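Side-chain contacts in occlusion-derived virus envelope protein E66 (Autographa californica nucleopolyhedrovirus, PDB 3VSN), which degrades non-sulfated chondroitin as a lyase of the viral envelope and is essential for oral infectivity: residues R187-S192 with Y252-N257; I226-V231 with F260-Y265; K49-V54 with D136-T141; P177-S182 with V197-S202. One frame throughout, in Å; residues are numbered along the deposited sequence.

Contact 1: R187-S192 with Y252-N257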
loop_
_atom_site.group_PDB
_atom_site.type_symbol
_atom_site.label_atom_id
_atom_site.label_comp_id
_atom_site.label_asym_id
_atom_site.label_seq_id
_atom_site.Cartn_x
_atom_site.Cartn_y
_atom_site.Cartn_z
ATOM N N ARG A 187 1.005 -23.683 14.203
ATOM C CA ARG A 187 1.101 -22.350 13.606
ATOM C C ARG A 187 0.073 -22.133 12.499
ATOM O O ARG A 187 -0.400 -23.089 11.878
ATOM C CB ARG A 187 2.521 -22.086 13.089
ATOM C CG ARG A 187 3.618 -22.163 14.148
ATOM C CD ARG A 187 3.455 -21.098 15.224
ATOM N NE ARG A 187 4.508 -21.171 16.238
ATOM C CZ ARG A 187 4.447 -20.581 17.428
ATOM N NH1 ARG A 187 3.378 -19.870 17.774
ATOM N NH2 ARG A 187 5.454 -20.704 18.282
ATOM N N THR A 188 -0.268 -20.865 12.268
ATOM C CA THR A 188 -1.286 -20.478 11.289
ATOM C C THR A 188 -0.834 -19.249 10.502
ATOM O O THR A 188 0.260 -18.727 10.729
ATOM C CB THR A 188 -2.621 -20.102 11.975
ATOM O OG1 THR A 188 -2.401 -19.010 12.877
ATOM C CG2 THR A 188 -3.222 -21.289 12.732
ATOM N N ALA A 189 -1.692 -18.804 9.581
ATOM C CA ALA A 189 -1.562 -17.505 8.909
ATOM C C ALA A 189 -0.177 -17.267 8.293
ATOM O O ALA A 189 0.344 -18.138 7.593
ATOM C CB ALA A 189 -1.957 -16.375 9.857
ATOM N N GLY A 190 0.406 -16.096 8.558
ATOM C CA GLY A 190 1.696 -15.698 7.979
ATOM C C GLY A 190 2.839 -16.641 8.314
ATOM O O GLY A 190 3.661 -16.969 7.451
ATOM N N ASN A 191 2.888 -17.072 9.576
ATOM C CA ASN A 191 3.880 -18.042 10.036
ATOM C C ASN A 191 3.830 -19.336 9.226
ATOM O O ASN A 191 4.859 -19.820 8.760
ATOM C CB ASN A 191 3.695 -18.351 11.527
ATOM C CG ASN A 191 3.979 -17.155 12.426
ATOM O OD1 ASN A 191 4.752 -16.258 12.082
ATOM N ND2 ASN A 191 3.354 -17.143 13.594
ATOM N N SER A 192 2.626 -19.879 9.045
ATOM C CA SER A 192 2.447 -21.143 8.327
ATOM C C SER A 192 2.813 -21.027 6.846
ATOM O O SER A 192 3.337 -21.972 6.259
ATOM C CB SER A 192 1.025 -21.694 8.510
ATOM O OG SER A 192 0.086 -21.050 7.663
ATOM N N TYR A 252 -2.015 -3.728 4.119
ATOM C CA TYR A 252 -1.345 -4.636 3.195
ATOM C C TYR A 252 -0.190 -5.431 3.805
ATOM O O TYR A 252 0.389 -6.292 3.135
ATOM C CB TYR A 252 -0.895 -3.875 1.947
ATOM C CG TYR A 252 -1.977 -3.813 0.893
ATOM C CD1 TYR A 252 -3.126 -3.034 1.081
ATOM C CD2 TYR A 252 -1.865 -4.549 -0.284
ATOM C CE1 TYR A 252 -4.124 -2.986 0.116
ATOM C CE2 TYR A 252 -2.856 -4.508 -1.250
ATOM C CZ TYR A 252 -3.979 -3.726 -1.049
ATOM O OH TYR A 252 -4.954 -3.684 -2.019
ATOM N N GLY A 253 0.120 -5.157 5.073
ATOM C CA GLY A 253 1.220 -5.823 5.778
ATOM C C GLY A 253 1.201 -7.343 5.699
ATOM O O GLY A 253 2.240 -7.966 5.476
ATOM N N TYR A 254 0.021 -7.934 5.877
ATOM C CA TYR A 254 -0.152 -9.389 5.795
ATOM C C TYR A 254 0.256 -9.945 4.430
ATOM O O TYR A 254 0.939 -10.971 4.348
ATOM C CB TYR A 254 -1.602 -9.772 6.108
ATOM C CG TYR A 254 -1.876 -11.262 6.196
ATOM C CD1 TYR A 254 -1.441 -12.012 7.290
ATOM C CD2 TYR A 254 -2.595 -11.916 5.198
ATOM C CE1 TYR A 254 -1.701 -13.373 7.375
ATOM C CE2 TYR A 254 -2.867 -13.277 5.279
ATOM C CZ TYR A 254 -2.420 -13.999 6.369
ATOM O OH TYR A 254 -2.686 -15.354 6.450
ATOM N N LEU A 255 -0.168 -9.267 3.367
ATOM C CA LEU A 255 0.190 -9.665 2.009
ATOM C C LEU A 255 1.661 -9.414 1.706
ATOM O O LEU A 255 2.324 -10.273 1.127
ATOM C CB LEU A 255 -0.683 -8.952 0.968
ATOM C CG LEU A 255 -2.154 -9.349 0.832
ATOM C CD1 LEU A 255 -2.766 -8.634 -0.365
ATOM C CD2 LEU A 255 -2.322 -10.856 0.690
ATOM N N ILE A 256 2.163 -8.241 2.095
ATOM C CA ILE A 256 3.555 -7.861 1.827
ATOM C C ILE A 256 4.554 -8.843 2.451
ATOM O O ILE A 256 5.530 -9.236 1.801
ATOM C CB ILE A 256 3.856 -6.408 2.271
ATOM C CG1 ILE A 256 3.139 -5.406 1.354
ATOM C CG2 ILE A 256 5.357 -6.129 2.271
ATOM C CD1 ILE A 256 3.093 -3.986 1.891
ATOM N N ASN A 257 4.292 -9.249 3.693
ATOM C CA ASN A 257 5.214 -10.106 4.446
ATOM C C ASN A 257 5.376 -11.522 3.905
ATOM O O ASN A 257 6.450 -12.113 4.026
ATOM C CB ASN A 257 4.797 -10.180 5.917
ATOM C CG ASN A 257 5.475 -9.132 6.764
ATOM O OD1 ASN A 257 6.692 -9.162 6.959
ATOM N ND2 ASN A 257 4.689 -8.192 7.278
#

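Contact 2: I226-V231 with F260-Y265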
loop_
_atom_site.group_PDB
_atom_site.type_symbol
_atom_site.label_atom_id
_atom_site.label_comp_id
_atom_site.label_asym_id
_atom_site.label_seq_id
_atom_site.Cartn_x
_atom_site.Cartn_y
_atom_site.Cartn_z
ATOM N N ILE A 226 -3.878 -19.852 1.982
ATOM C CA ILE A 226 -3.395 -19.128 0.794
ATOM C C ILE A 226 -4.420 -18.985 -0.339
ATOM O O ILE A 226 -4.102 -18.426 -1.396
ATOM C CB ILE A 226 -2.094 -19.745 0.210
ATOM C CG1 ILE A 226 -2.344 -21.174 -0.296
ATOM C CG2 ILE A 226 -0.961 -19.683 1.229
ATOM C CD1 ILE A 226 -1.226 -21.752 -1.140
ATOM N N ALA A 227 -5.633 -19.494 -0.135
ATOM C CA ALA A 227 -6.652 -19.457 -1.189
ATOM C C ALA A 227 -7.015 -18.016 -1.561
ATOM O O ALA A 227 -7.170 -17.694 -2.738
ATOM C CB ALA A 227 -7.887 -20.240 -0.777
ATOM N N PHE A 228 -7.104 -17.161 -0.544
ATOM C CA PHE A 228 -7.527 -15.760 -0.686
ATOM C C PHE A 228 -8.804 -15.594 -1.514
ATOM O O PHE A 228 -8.806 -14.882 -2.522
ATOM C CB PHE A 228 -6.378 -14.881 -1.204
ATOM C CG PHE A 228 -5.271 -14.694 -0.204
ATOM C CD1 PHE A 228 -5.454 -13.879 0.909
ATOM C CD2 PHE A 228 -4.052 -15.347 -0.361
ATOM C CE1 PHE A 228 -4.441 -13.714 1.843
ATOM C CE2 PHE A 228 -3.037 -15.184 0.569
ATOM C CZ PHE A 228 -3.230 -14.365 1.671
ATOM N N PRO A 229 -9.901 -16.252 -1.087
ATOM C CA PRO A 229 -11.168 -16.026 -1.779
ATOM C C PRO A 229 -11.633 -14.599 -1.505
ATOM O O PRO A 229 -11.235 -14.011 -0.498
ATOM C CB PRO A 229 -12.114 -17.021 -1.101
ATOM C CG PRO A 229 -11.562 -17.177 0.281
ATOM C CD PRO A 229 -10.069 -17.102 0.110
ATOM N N TYR A 230 -12.443 -14.036 -2.395
ATOM C CA TYR A 230 -13.063 -12.745 -2.112
ATOM C C TYR A 230 -13.997 -12.891 -0.912
ATOM O O TYR A 230 -14.733 -13.875 -0.808
ATOM C CB TYR A 230 -13.842 -12.222 -3.320
ATOM C CG TYR A 230 -13.007 -11.974 -4.554
ATOM C CD1 TYR A 230 -12.125 -10.893 -4.622
ATOM C CD2 TYR A 230 -13.113 -12.812 -5.664
ATOM C CE1 TYR A 230 -11.367 -10.660 -5.760
ATOM C CE2 TYR A 230 -12.359 -12.588 -6.806
ATOM C CZ TYR A 230 -11.490 -11.512 -6.848
ATOM O OH TYR A 230 -10.740 -11.289 -7.978
ATOM N N VAL A 231 -13.936 -11.928 0.003
ATOM C CA VAL A 231 -14.850 -11.885 1.146
ATOM C C VAL A 231 -15.662 -10.591 1.079
ATOM O O VAL A 231 -15.245 -9.635 0.426
ATOM C CB VAL A 231 -14.111 -12.018 2.506
ATOM C CG1 VAL A 231 -13.357 -13.341 2.586
ATOM C CG2 VAL A 231 -13.165 -10.848 2.757
ATOM N N PHE A 260 6.212 -13.355 -1.177
ATOM C CA PHE A 260 7.249 -14.107 -1.887
ATOM C C PHE A 260 6.999 -15.624 -1.881
ATOM O O PHE A 260 7.456 -16.329 -2.777
ATOM C CB PHE A 260 8.653 -13.775 -1.358
ATOM C CG PHE A 260 9.048 -14.557 -0.138
ATOM C CD1 PHE A 260 8.599 -14.177 1.121
ATOM C CD2 PHE A 260 9.874 -15.673 -0.247
ATOM C CE1 PHE A 260 8.961 -14.900 2.250
ATOM C CE2 PHE A 260 10.236 -16.402 0.879
ATOM C CZ PHE A 260 9.777 -16.012 2.129
ATOM N N THR A 261 6.268 -16.115 -0.878
ATOM C CA THR A 261 5.962 -17.547 -0.784
ATOM C C THR A 261 4.979 -18.018 -1.859
ATOM O O THR A 261 4.955 -19.202 -2.199
ATOM C CB THR A 261 5.390 -17.953 0.595
ATOM O OG1 THR A 261 4.061 -17.433 0.745
ATOM C CG2 THR A 261 6.276 -17.463 1.739
ATOM N N PHE A 262 4.172 -17.096 -2.391
ATOM C CA PHE A 262 3.082 -17.474 -3.294
ATOM C C PHE A 262 3.572 -18.204 -4.540
ATOM O O PHE A 262 2.967 -19.193 -4.955
ATOM C CB PHE A 262 2.208 -16.271 -3.686
ATOM C CG PHE A 262 1.546 -15.578 -2.518
ATOM C CD1 PHE A 262 1.334 -16.233 -1.306
ATOM C CD2 PHE A 262 1.102 -14.265 -2.650
ATOM C CE1 PHE A 262 0.724 -15.583 -0.244
ATOM C CE2 PHE A 262 0.484 -13.614 -1.593
ATOM C CZ PHE A 262 0.295 -14.272 -0.389
ATOM N N ALA A 263 4.674 -17.720 -5.117
ATOM C CA ALA A 263 5.287 -18.343 -6.296
ATOM C C ALA A 263 5.695 -19.799 -6.044
ATOM O O ALA A 263 5.620 -20.632 -6.952
ATOM C CB ALA A 263 6.483 -17.529 -6.769
ATOM N N TYR A 264 6.126 -20.093 -4.818
ATOM C CA TYR A 264 6.513 -21.454 -4.429
ATOM C C TYR A 264 5.308 -22.392 -4.401
ATOM O O TYR A 264 5.347 -23.475 -4.988
ATOM C CB TYR A 264 7.226 -21.456 -3.072
ATOM C CG TYR A 264 8.556 -20.742 -3.088
ATOM C CD1 TYR A 264 9.737 -21.436 -3.344
ATOM C CD2 TYR A 264 8.634 -19.367 -2.860
ATOM C CE1 TYR A 264 10.960 -20.784 -3.363
ATOM C CE2 TYR A 264 9.853 -18.706 -2.881
ATOM C CZ TYR A 264 11.011 -19.417 -3.134
ATOM O OH TYR A 264 12.221 -18.763 -3.154
ATOM N N TYR A 265 4.239 -21.965 -3.730
ATOM C CA TYR A 265 3.013 -22.762 -3.640
ATOM C C TYR A 265 2.352 -22.997 -4.995
ATOM O O TYR A 265 1.816 -24.080 -5.254
ATOM C CB TYR A 265 2.027 -22.144 -2.647
ATOM C CG TYR A 265 2.502 -22.228 -1.216
ATOM C CD1 TYR A 265 2.668 -23.464 -0.587
ATOM C CD2 TYR A 265 2.796 -21.075 -0.490
ATOM C CE1 TYR A 265 3.114 -23.548 0.723
ATOM C CE2 TYR A 265 3.238 -21.147 0.823
ATOM C CZ TYR A 265 3.394 -22.387 1.422
ATOM O OH TYR A 265 3.835 -22.462 2.723
#

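Contact 3: K49-V54 with D136-T141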
loop_
_atom_site.group_PDB
_atom_site.type_symbol
_atom_site.label_atom_id
_atom_site.label_comp_id
_atom_site.label_asym_id
_atom_site.label_seq_id
_atom_site.Cartn_x
_atom_site.Cartn_y
_atom_site.Cartn_z
ATOM N N LYS A 49 10.985 -10.716 -1.084
ATOM C CA LYS A 49 10.983 -11.132 0.320
ATOM C C LYS A 49 11.161 -9.942 1.261
ATOM O O LYS A 49 12.168 -9.236 1.194
ATOM C CB LYS A 49 12.079 -12.181 0.564
ATOM C CG LYS A 49 12.050 -12.804 1.951
ATOM C CD LYS A 49 13.161 -13.834 2.121
ATOM C CE LYS A 49 12.943 -14.663 3.378
ATOM N NZ LYS A 49 14.062 -15.627 3.592
ATOM N N ALA A 50 10.183 -9.744 2.142
ATOM C CA ALA A 50 10.161 -8.591 3.047
ATOM C C ALA A 50 11.311 -8.592 4.059
ATOM O O ALA A 50 11.984 -7.576 4.235
ATOM C CB ALA A 50 8.815 -8.498 3.760
ATOM N N GLU A 51 11.531 -9.731 4.712
ATOM C CA GLU A 51 12.563 -9.852 5.744
ATOM C C GLU A 51 13.825 -10.476 5.155
ATOM O O GLU A 51 13.833 -11.657 4.790
ATOM C CB GLU A 51 12.038 -10.673 6.930
ATOM C CG GLU A 51 10.833 -10.037 7.615
ATOM C CD GLU A 51 10.042 -10.991 8.499
ATOM O OE1 GLU A 51 10.333 -12.209 8.534
ATOM O OE2 GLU A 51 9.103 -10.510 9.163
ATOM N N LYS A 52 14.881 -9.673 5.047
ATOM C CA LYS A 52 16.128 -10.114 4.416
ATOM C C LYS A 52 17.294 -9.172 4.689
ATOM O O LYS A 52 17.098 -8.041 5.136
ATOM C CB LYS A 52 15.943 -10.279 2.898
ATOM C CG LYS A 52 15.507 -9.021 2.151
ATOM C CD LYS A 52 15.630 -9.225 0.649
ATOM C CE LYS A 52 15.328 -7.951 -0.127
ATOM N NZ LYS A 52 13.869 -7.682 -0.216
ATOM N N VAL A 53 18.501 -9.665 4.421
ATOM C CA VAL A 53 19.715 -8.854 4.408
ATOM C C VAL A 53 20.306 -8.938 2.999
ATOM O O VAL A 53 20.779 -9.998 2.569
ATOM C CB VAL A 53 20.743 -9.319 5.473
ATOM C CG1 VAL A 53 22.082 -8.622 5.284
ATOM C CG2 VAL A 53 20.215 -9.066 6.878
ATOM N N VAL A 54 20.260 -7.818 2.283
ATOM C CA VAL A 54 20.660 -7.778 0.875
ATOM C C VAL A 54 22.160 -7.579 0.729
ATOM O O VAL A 54 22.751 -6.757 1.432
ATOM C CB VAL A 54 19.940 -6.648 0.104
ATOM C CG1 VAL A 54 20.218 -6.745 -1.394
ATOM C CG2 VAL A 54 18.444 -6.688 0.362
ATOM N N ASP A 136 11.037 -16.305 22.370
ATOM C CA ASP A 136 11.685 -15.846 21.135
ATOM C C ASP A 136 11.900 -16.993 20.135
ATOM O O ASP A 136 13.023 -17.271 19.703
ATOM C CB ASP A 136 13.001 -15.122 21.450
ATOM C CG ASP A 136 12.783 -13.758 22.095
ATOM O OD1 ASP A 136 11.622 -13.409 22.405
ATOM O OD2 ASP A 136 13.778 -13.030 22.292
ATOM N N TRP A 137 10.798 -17.637 19.766
ATOM C CA TRP A 137 10.811 -18.823 18.915
ATOM C C TRP A 137 10.939 -18.510 17.445
ATOM O O TRP A 137 11.289 -19.391 16.654
ATOM C CB TRP A 137 9.536 -19.625 19.156
ATOM C CG TRP A 137 8.289 -18.835 18.831
ATOM C CD1 TRP A 137 7.509 -18.075 19.700
ATOM C CD2 TRP A 137 7.662 -18.668 17.512
ATOM N NE1 TRP A 137 6.464 -17.483 19.033
ATOM C CE2 TRP A 137 6.498 -17.794 17.718
ATOM C CE3 TRP A 137 7.928 -19.148 16.235
ATOM C CZ2 TRP A 137 5.658 -17.434 16.675
ATOM C CZ3 TRP A 137 7.078 -18.770 15.190
ATOM C CH2 TRP A 137 5.970 -17.935 15.407
ATOM N N TYR A 138 10.652 -17.260 17.073
ATOM C CA TYR A 138 10.476 -16.851 15.668
ATOM C C TYR A 138 11.549 -17.355 14.704
ATOM O O TYR A 138 11.241 -18.055 13.738
ATOM C CB TYR A 138 10.341 -15.326 15.552
ATOM C CG TYR A 138 9.877 -14.841 14.186
ATOM C CD1 TYR A 138 8.527 -14.879 13.836
ATOM C CD2 TYR A 138 10.786 -14.338 13.252
ATOM C CE1 TYR A 138 8.092 -14.433 12.597
ATOM C CE2 TYR A 138 10.361 -13.889 12.006
ATOM C CZ TYR A 138 9.012 -13.940 11.685
ATOM O OH TYR A 138 8.572 -13.499 10.456
ATOM N N HIS A 139 12.800 -16.994 14.965
ATOM C CA HIS A 139 13.892 -17.292 14.040
ATOM C C HIS A 139 14.240 -18.753 13.932
ATOM O O HIS A 139 14.872 -19.171 12.962
ATOM C CB HIS A 139 15.110 -16.437 14.359
ATOM C CG HIS A 139 14.933 -14.986 13.986
ATOM N ND1 HIS A 139 14.974 -13.993 14.890
ATOM C CD2 HIS A 139 14.689 -14.386 12.752
ATOM C CE1 HIS A 139 14.778 -12.814 14.268
ATOM N NE2 HIS A 139 14.601 -13.058 12.959
ATOM N N PHE A 140 13.806 -19.546 14.908
ATOM C CA PHE A 140 14.021 -20.992 14.870
ATOM C C PHE A 140 13.008 -21.699 13.968
ATOM O O PHE A 140 13.352 -22.656 13.272
ATOM C CB PHE A 140 13.998 -21.580 16.287
ATOM C CG PHE A 140 15.038 -20.993 17.198
ATOM C CD1 PHE A 140 16.368 -21.395 17.106
ATOM C CD2 PHE A 140 14.695 -20.025 18.137
ATOM C CE1 PHE A 140 17.336 -20.845 17.939
ATOM C CE2 PHE A 140 15.654 -19.476 18.973
ATOM C CZ PHE A 140 16.976 -19.885 18.874
ATOM N N THR A 141 11.769 -21.212 13.981
ATOM C CA THR A 141 10.670 -21.803 13.219
ATOM C C THR A 141 10.550 -21.219 11.805
ATOM O O THR A 141 10.243 -21.938 10.846
ATOM C CB THR A 141 9.336 -21.605 13.974
ATOM O OG1 THR A 141 9.362 -22.358 15.190
ATOM C CG2 THR A 141 8.152 -22.048 13.142
#

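Contact 4: P177-S182 with V197-S202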
loop_
_atom_site.group_PDB
_atom_site.type_symbol
_atom_site.label_atom_id
_atom_site.label_comp_id
_atom_site.label_asym_id
_atom_site.label_seq_id
_atom_site.Cartn_x
_atom_site.Cartn_y
_atom_site.Cartn_z
ATOM N N PRO A 177 8.479 -30.770 11.919
ATOM C CA PRO A 177 8.002 -32.136 11.647
ATOM C C PRO A 177 6.783 -32.199 10.723
ATOM O O PRO A 177 6.593 -33.199 10.027
ATOM C CB PRO A 177 7.661 -32.677 13.039
ATOM C CG PRO A 177 7.413 -31.471 13.876
ATOM C CD PRO A 177 8.333 -30.415 13.345
ATOM N N THR A 178 5.959 -31.152 10.743
ATOM C CA THR A 178 4.898 -30.972 9.752
ATOM C C THR A 178 4.995 -29.551 9.192
ATOM O O THR A 178 5.812 -28.756 9.651
ATOM C CB THR A 178 3.481 -31.183 10.337
ATOM O OG1 THR A 178 3.109 -30.042 11.118
ATOM C CG2 THR A 178 3.401 -32.454 11.192
ATOM N N ALA A 179 4.153 -29.242 8.208
ATOM C CA ALA A 179 4.099 -27.907 7.611
ATOM C C ALA A 179 3.663 -26.810 8.590
ATOM O O ALA A 179 3.978 -25.631 8.392
ATOM C CB ALA A 179 3.185 -27.923 6.396
ATOM N N VAL A 180 2.949 -27.203 9.647
ATOM C CA VAL A 180 2.322 -26.238 10.559
ATOM C C VAL A 180 2.690 -26.424 12.037
ATOM O O VAL A 180 2.106 -25.781 12.913
ATOM C CB VAL A 180 0.781 -26.221 10.398
ATOM C CG1 VAL A 180 0.390 -25.719 9.016
ATOM C CG2 VAL A 180 0.183 -27.599 10.663
ATOM N N ASN A 181 3.661 -27.293 12.307
ATOM C CA ASN A 181 4.083 -27.563 13.677
ATOM C C ASN A 181 5.583 -27.381 13.838
ATOM O O ASN A 181 6.367 -27.875 13.028
ATOM C CB ASN A 181 3.674 -28.975 14.104
ATOM C CG ASN A 181 2.170 -29.143 14.215
ATOM O OD1 ASN A 181 1.562 -28.740 15.203
ATOM N ND2 ASN A 181 1.566 -29.757 13.207
ATOM N N SER A 182 5.972 -26.659 14.884
ATOM C CA SER A 182 7.379 -26.472 15.210
ATOM C C SER A 182 7.560 -26.282 16.706
ATOM O O SER A 182 6.883 -25.454 17.320
ATOM C CB SER A 182 7.961 -25.279 14.452
ATOM O OG SER A 182 9.320 -25.063 14.797
ATOM N N VAL A 197 6.997 -23.751 2.837
ATOM C CA VAL A 197 7.938 -23.765 1.714
ATOM C C VAL A 197 9.165 -24.665 1.975
ATOM O O VAL A 197 9.415 -25.589 1.193
ATOM C CB VAL A 197 8.353 -22.335 1.277
ATOM C CG1 VAL A 197 9.385 -22.389 0.161
ATOM C CG2 VAL A 197 7.135 -21.533 0.831
ATOM N N PRO A 198 9.932 -24.406 3.061
ATOM C CA PRO A 198 11.032 -25.332 3.355
ATOM C C PRO A 198 10.559 -26.713 3.807
ATOM O O PRO A 198 11.255 -27.702 3.558
ATOM C CB PRO A 198 11.807 -24.630 4.477
ATOM C CG PRO A 198 10.839 -23.665 5.076
ATOM C CD PRO A 198 9.982 -23.217 3.932
ATOM N N TYR A 199 9.395 -26.792 4.454
ATOM C CA TYR A 199 8.854 -28.104 4.820
ATOM C C TYR A 199 8.605 -28.973 3.587
ATOM O O TYR A 199 9.034 -30.131 3.550
ATOM C CB TYR A 199 7.579 -28.023 5.670
ATOM C CG TYR A 199 6.974 -29.399 5.893
ATOM C CD1 TYR A 199 7.505 -30.267 6.847
ATOM C CD2 TYR A 199 5.905 -29.848 5.115
ATOM C CE1 TYR A 199 6.976 -31.535 7.036
ATOM C CE2 TYR A 199 5.365 -31.113 5.300
ATOM C CZ TYR A 199 5.904 -31.948 6.264
ATOM O OH TYR A 199 5.376 -33.201 6.452
ATOM N N THR A 200 7.907 -28.421 2.594
ATOM C CA THR A 200 7.636 -29.147 1.352
ATOM C C THR A 200 8.934 -29.631 0.702
ATOM O O THR A 200 9.024 -30.787 0.273
ATOM C CB THR A 200 6.823 -28.295 0.356
ATOM O OG1 THR A 200 5.546 -27.996 0.925
ATOM C CG2 THR A 200 6.609 -29.039 -0.958
ATOM N N TYR A 201 9.931 -28.750 0.641
ATOM C CA TYR A 201 11.239 -29.119 0.112
ATOM C C TYR A 201 11.890 -30.257 0.910
ATOM O O TYR A 201 12.457 -31.179 0.319
ATOM C CB TYR A 201 12.174 -27.906 0.020
ATOM C CG TYR A 201 13.549 -28.256 -0.516
ATOM C CD1 TYR A 201 13.706 -28.790 -1.798
ATOM C CD2 TYR A 201 14.689 -28.067 0.264
ATOM C CE1 TYR A 201 14.964 -29.121 -2.285
ATOM C CE2 TYR A 201 15.947 -28.393 -0.215
ATOM C CZ TYR A 201 16.079 -28.923 -1.481
ATOM O OH TYR A 201 17.333 -29.235 -1.945
ATOM N N SER A 202 11.793 -30.204 2.239
ATOM C CA SER A 202 12.353 -31.269 3.081
ATOM C C SER A 202 11.705 -32.624 2.786
ATOM O O SER A 202 12.384 -33.650 2.778
ATOM C CB SER A 202 12.273 -30.926 4.576
ATOM O OG SER A 202 10.950 -31.017 5.076
HETATM O O HOH W 1 6.232 -35.394 8.198
#

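Contact 1: R187-S192 with Y252-N257
Tyr254 of helix 253-258 brings the end of its ring up to Ala189 and Gly190, near the start of helix 189-205. Its CG stands anti to the backbone N (chi1 -174°), which swings the ring off the axis of its own helix and carries the phenol across to the other segment. The hydroxyl ends beside the alanine: Tyr254 OH is 3.5 Å from Ala189 CA and 3.6 Å from Ala189 CB. That methyl group sits at the edge of the ring, near its plane, and also touches Tyr254 CE1 at 3.9 Å. The backbone of Gly190 comes in obliquely, its N lying 3.6 Å from Tyr254 CE1. Ala189 takes a positive phi of 52° just before the helical angles of Gly190. Ser192 OG hydrogen-bonds back to Ala189 O over 2.9 Å. Asn191 does not touch the ring; its OD1 is 9.4 Å from Tyr254 OH. On the other helix, Asn257 ND2 reaches back to Gly253 O, coming from the face opposite to Asn257 N. Tyr254 is the proton donor and Asn191 a proton acceptor of the lyase. No hydrogen bond joins the two segments, so between them the phenol is met by van der Waals contact alone, and its hydroxyl is not tied to a polar atom of the segment that carries Asn191.

Contact 2: I226-V231 with F260-Y265
Leaving helix 217-225, the chain passes Ile226 and breaks helical geometry at Phe228 (phi 48°); Ile226 and Phe228 both point toward the segment 260-265, with Ile226 CA 7.8 Å from Phe262 CA. Ile226 holds CG1 between its backbone N and carbonyl carbon (chi1 64°), and from there CD1 rests on the root of Tyr265, 3.6 Å from Tyr265 CB and 3.8 Å from Tyr265 CG. The far end of that tyrosine is held separately, its hydroxyl bonded to Met193 O. Phe228 and Phe262 cross at about a right angle as side chains, Phe228 CE2 lying 3.6 Å from Phe262 CZ. Their ring planes are inclined at 66° and their centroids lie 5.6 Å apart, an oblique aromatic pair. Phe228 also packs on Tyr254, the proton donor, and on Leu255, whereas Ile226 and Phe262 both lean on Met193. All four touching residues are buried, and this apolar seam between the end of one helix and the start of another belongs to the helical core of an alpha/alpha toroid.

Contact 3: K49-V54 with D136-T141
The phenol of Tyr138 receives Glu51 at its edge, with Glu51 OE1 in the plane of the ring, while Tyr138 CD2 lies 3.9 Å above one face of the His139 imidazole, offset toward its rim. The edge of the Phe140 ring takes Asp136 O in its plane. These groups sit at the start of helix 138-154 in the alpha/alpha toroid, opposite the loop that follows helix 29-48. With chi1 at -168°, the Tyr138 ring extends from the start of its helix toward the loop. Glu51 comes from the opposite direction on a chain extended beyond CG, and its carboxylate is turned 68° from the ring plane.

The result is a single polar link between the segments. Glu51 OE1 also forms a salt bridge with Arg194, so one oxygen is gripped by two donors; this would probably keep the carboxylate ionised. Glu51 further packs on Asn257 of helix 253-258 and His83 of helix 75-93. Within the loop, Lys52 NZ donates to Lys49 O over 2.7 Å, while the ammonium of Lys49 pairs with Glu146. The ring of Tyr138 lies beside Asn191, a proton acceptor of the enzyme. The link itself runs from Tyr138 OH to the syn lone pair of Glu51 OE1, a hydrogen bond of 2.9 Å.

Contact 4: P177-S182 with V197-S202
Tyr199 of helix 189-205 lays its ring against the backbone of Pro177, Thr178 and Ala179, and the residues before and after it turn to other neighbours. First comes Val197, which packs on Tyr264 and Tyr265 of helix 262-269. At Pro198 the helix is kinked, because the proline N makes no bond to the preceding turn. A chi1 of 174° then directs the ring of Tyr199 at the loop. One face is roofed by the peptide between Thr178 and Ala179: Ala179 N lies 3.4 Å above the plane, over the ring centre, and Thr178 C stands nearer the rim. Ala179 CB adds an apolar touch at 3.6 Å from Tyr199 CD2, and Pro177 O comes within 3.4 Å of Tyr199 CE1.

A water at the ring edge donates to both Tyr199 OH and Pro177 O, and the hydroxyl also bonds to Glu216. Thr200 packs on Ile219, Tyr201 reaches Glu35, and Ser202 OG returns to Tyr199 O over 2.6 Å. The loop is shaped by its own bonds. Thr178 OG1 accepts from Val180 N in an ST turn and, over 2.6 Å, from Asn181 ND2, which has the hydroxyl in its amide plane. An aromatic ring covered by a peptide here joins the loop after helix 161-175 to the next long helix of the alpha/alpha toroid.

Helix 189-205 ties the set together: it opens in contact 1 and carries Tyr199 of contact 4, the two contact centres lying about 16 Å apart. The centres of contacts 1 and 2 are about 10 Å apart, and Phe228 CZ of contact 2 meets Tyr254 CE2 at 3.8 Å. Contact 3, its centre about 13 Å from that of contact 1, adjoins Asn191, with Trp137 CH2 3.3 Å from Asn191 ND2. Thr141 OG1 of contact 3 probably hydrogen-bonds to Ser182 OG of contact 4 (2.7 Å). Contact 1 thus holds Tyr254 and Asn191 of the active site, contact 3 packs beside Asn191 and contact 2 against Tyr254; contact 4 is farther off, the side chain of Ala179 about 11 Å from that of Asn191.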